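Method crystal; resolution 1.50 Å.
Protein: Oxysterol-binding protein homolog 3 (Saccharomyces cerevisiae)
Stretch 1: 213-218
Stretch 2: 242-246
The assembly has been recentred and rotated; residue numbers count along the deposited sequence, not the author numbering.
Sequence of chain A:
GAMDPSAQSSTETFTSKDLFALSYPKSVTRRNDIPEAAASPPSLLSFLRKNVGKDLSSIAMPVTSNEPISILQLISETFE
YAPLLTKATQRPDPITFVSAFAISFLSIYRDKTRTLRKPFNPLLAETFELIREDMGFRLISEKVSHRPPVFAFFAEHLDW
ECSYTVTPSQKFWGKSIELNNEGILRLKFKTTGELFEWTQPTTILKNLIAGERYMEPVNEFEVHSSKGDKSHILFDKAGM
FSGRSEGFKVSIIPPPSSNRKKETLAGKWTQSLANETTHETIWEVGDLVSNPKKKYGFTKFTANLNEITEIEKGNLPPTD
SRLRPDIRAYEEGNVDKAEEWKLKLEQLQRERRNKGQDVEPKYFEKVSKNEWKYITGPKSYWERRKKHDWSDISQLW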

# COMPACT_ATOMS: atom_id res chain seq x y z
N ARG A 213 3.22 7.40 19.46
CA ARG A 213 3.35 6.16 18.70
C ARG A 213 4.11 6.42 17.41
O ARG A 213 4.06 7.52 16.86
CB ARG A 213 1.96 5.61 18.37
CG ARG A 213 1.15 5.18 19.58
CD ARG A 213 -0.32 5.01 19.24
NE ARG A 213 -0.52 4.16 18.07
CZ ARG A 213 -1.72 3.87 17.56
NH1 ARG A 213 -2.82 4.35 18.12
NH2 ARG A 213 -1.81 3.10 16.48
N TYR A 214 4.82 5.41 16.93
CA TYR A 214 5.58 5.52 15.69
C TYR A 214 5.92 4.15 15.13
O TYR A 214 5.81 3.14 15.83
CB TYR A 214 6.85 6.35 15.90
CG TYR A 214 7.92 5.68 16.74
CD1 TYR A 214 8.82 4.78 16.18
CD2 TYR A 214 8.03 5.97 18.10
CE1 TYR A 214 9.81 4.18 16.96
CE2 TYR A 214 9.01 5.37 18.89
CZ TYR A 214 9.90 4.48 18.31
OH TYR A 214 10.87 3.89 19.09
N MET A 215 6.33 4.12 13.87
CA MET A 215 6.69 2.87 13.22
C MET A 215 8.10 2.93 12.66
O MET A 215 8.60 4.00 12.32
CB MET A 215 5.72 2.57 12.07
CG MET A 215 4.37 2.09 12.52
SD MET A 215 3.22 1.93 11.15
CE MET A 215 4.01 0.65 10.17
N GLU A 216 8.74 1.77 12.59
CA GLU A 216 10.09 1.69 12.05
C GLU A 216 10.32 0.29 11.48
O GLU A 216 9.79 -0.70 11.99
CB GLU A 216 11.13 1.99 13.14
CG GLU A 216 11.30 0.89 14.18
CD GLU A 216 12.29 1.26 15.27
OE1 GLU A 216 12.74 0.34 15.99
OE2 GLU A 216 12.60 2.46 15.43
N PRO A 217 11.09 0.20 10.39
CA PRO A 217 11.37 -1.11 9.79
C PRO A 217 12.41 -1.82 10.65
O PRO A 217 13.18 -1.18 11.37
CB PRO A 217 11.92 -0.74 8.41
CG PRO A 217 12.64 0.54 8.68
CD PRO A 217 11.68 1.28 9.59
N VAL A 218 12.42 -3.15 10.59
CA VAL A 218 13.37 -3.93 11.36
C VAL A 218 13.97 -5.06 10.54
O VAL A 218 13.48 -5.39 9.46
CB VAL A 218 12.71 -4.54 12.63
CG1 VAL A 218 12.26 -3.44 13.56
CG2 VAL A 218 11.53 -5.42 12.23
N SER A 242 18.51 5.39 20.78
CA SER A 242 18.71 6.08 19.51
C SER A 242 17.42 6.57 18.85
O SER A 242 17.44 7.02 17.71
CB SER A 242 19.46 5.16 18.54
OG SER A 242 18.78 3.94 18.35
N GLY A 243 16.30 6.49 19.57
CA GLY A 243 15.04 6.94 19.02
C GLY A 243 14.58 6.07 17.86
O GLY A 243 14.97 4.90 17.77
N ARG A 244 13.77 6.63 16.98
CA ARG A 244 13.27 5.88 15.83
C ARG A 244 14.39 5.54 14.85
O ARG A 244 15.22 6.38 14.52
CB ARG A 244 12.20 6.69 15.08
CG ARG A 244 11.64 5.99 13.84
CD ARG A 244 10.50 6.77 13.19
NE ARG A 244 10.93 8.04 12.62
CZ ARG A 244 10.11 8.92 12.04
NH1 ARG A 244 8.81 8.66 11.95
NH2 ARG A 244 10.60 10.05 11.55
N SER A 245 14.42 4.28 14.41
CA SER A 245 15.42 3.84 13.45
C SER A 245 15.03 4.35 12.07
O SER A 245 13.96 4.01 11.56
CB SER A 245 15.49 2.31 13.42
OG SER A 245 16.31 1.88 12.34
N GLU A 246 15.89 5.17 11.47
CA GLU A 246 15.60 5.73 10.16
C GLU A 246 16.63 5.39 9.08
O GLU A 246 16.33 5.48 7.89
CB GLU A 246 15.46 7.25 10.28
CG GLU A 246 14.24 7.66 11.09
CD GLU A 246 14.13 9.16 11.28
OE1 GLU A 246 14.60 9.91 10.40
OE2 GLU A 246 13.57 9.58 12.31
O HOH W 1 12.98 2.71 18.15
O HOH W 2 7.13 6.29 12.05

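What fastens the strand that includes Glu-216 to the irregular segment at 242-246? The one direct hydrogen bond between them runs from Ser-245 N to Glu-216 OE2, at 2.8 Å and with an N-H...O angle of 176°, so the amide points almost straight at the carboxylate oxygen. Both residues direct their CA-to-CB bonds toward the opposing stretch. An extended Glu-216 side chain, with chi2 at t, carries its carboxylate up to the backbone of the other segment, where a formal negative charge meets a main-chain donor. Glu-216 OE2 also lies 3.5 Å from Ser-245 CB.

How does Arg-244 come to cover the most surface when its CA-to-CB bond points sideways? Its aliphatic part passes across the strand: Arg-244 CG lies 3.9 Å from Tyr-214 CD1, approaching the ring obliquely, and Arg-244 CD lies 3.5 Å from Met-215 O. These are packing contacts made by the hydrocarbon portion of a charged side chain. Within its own segment, Arg-244 NE and NH2 each donate to Glu-246 OE2 at 3.1 Å, both bonds being part of a salt bridge. Glu-246 itself contributes almost nothing to the contact with the strand, yet it binds the arginine that does.

Where do waters complete the contact? Water 2 accepts from both Met-215 N and Arg-244 NH1, each at 2.9 Å from the water oxygen, linking the strand's backbone to the guanidinium. The oxygen of water 1 lies 2.6 Å from Tyr-214 OH, 2.8 Å from Glu-216 OE2 and 3.0 Å from Gly-243 O. Water 1 can donate to Glu-216 OE2 or Gly-243 O, which lie 4.1 Å apart. Glu-216 OE2 accepts from Ser-245 N and also lies within bonding reach of water 1.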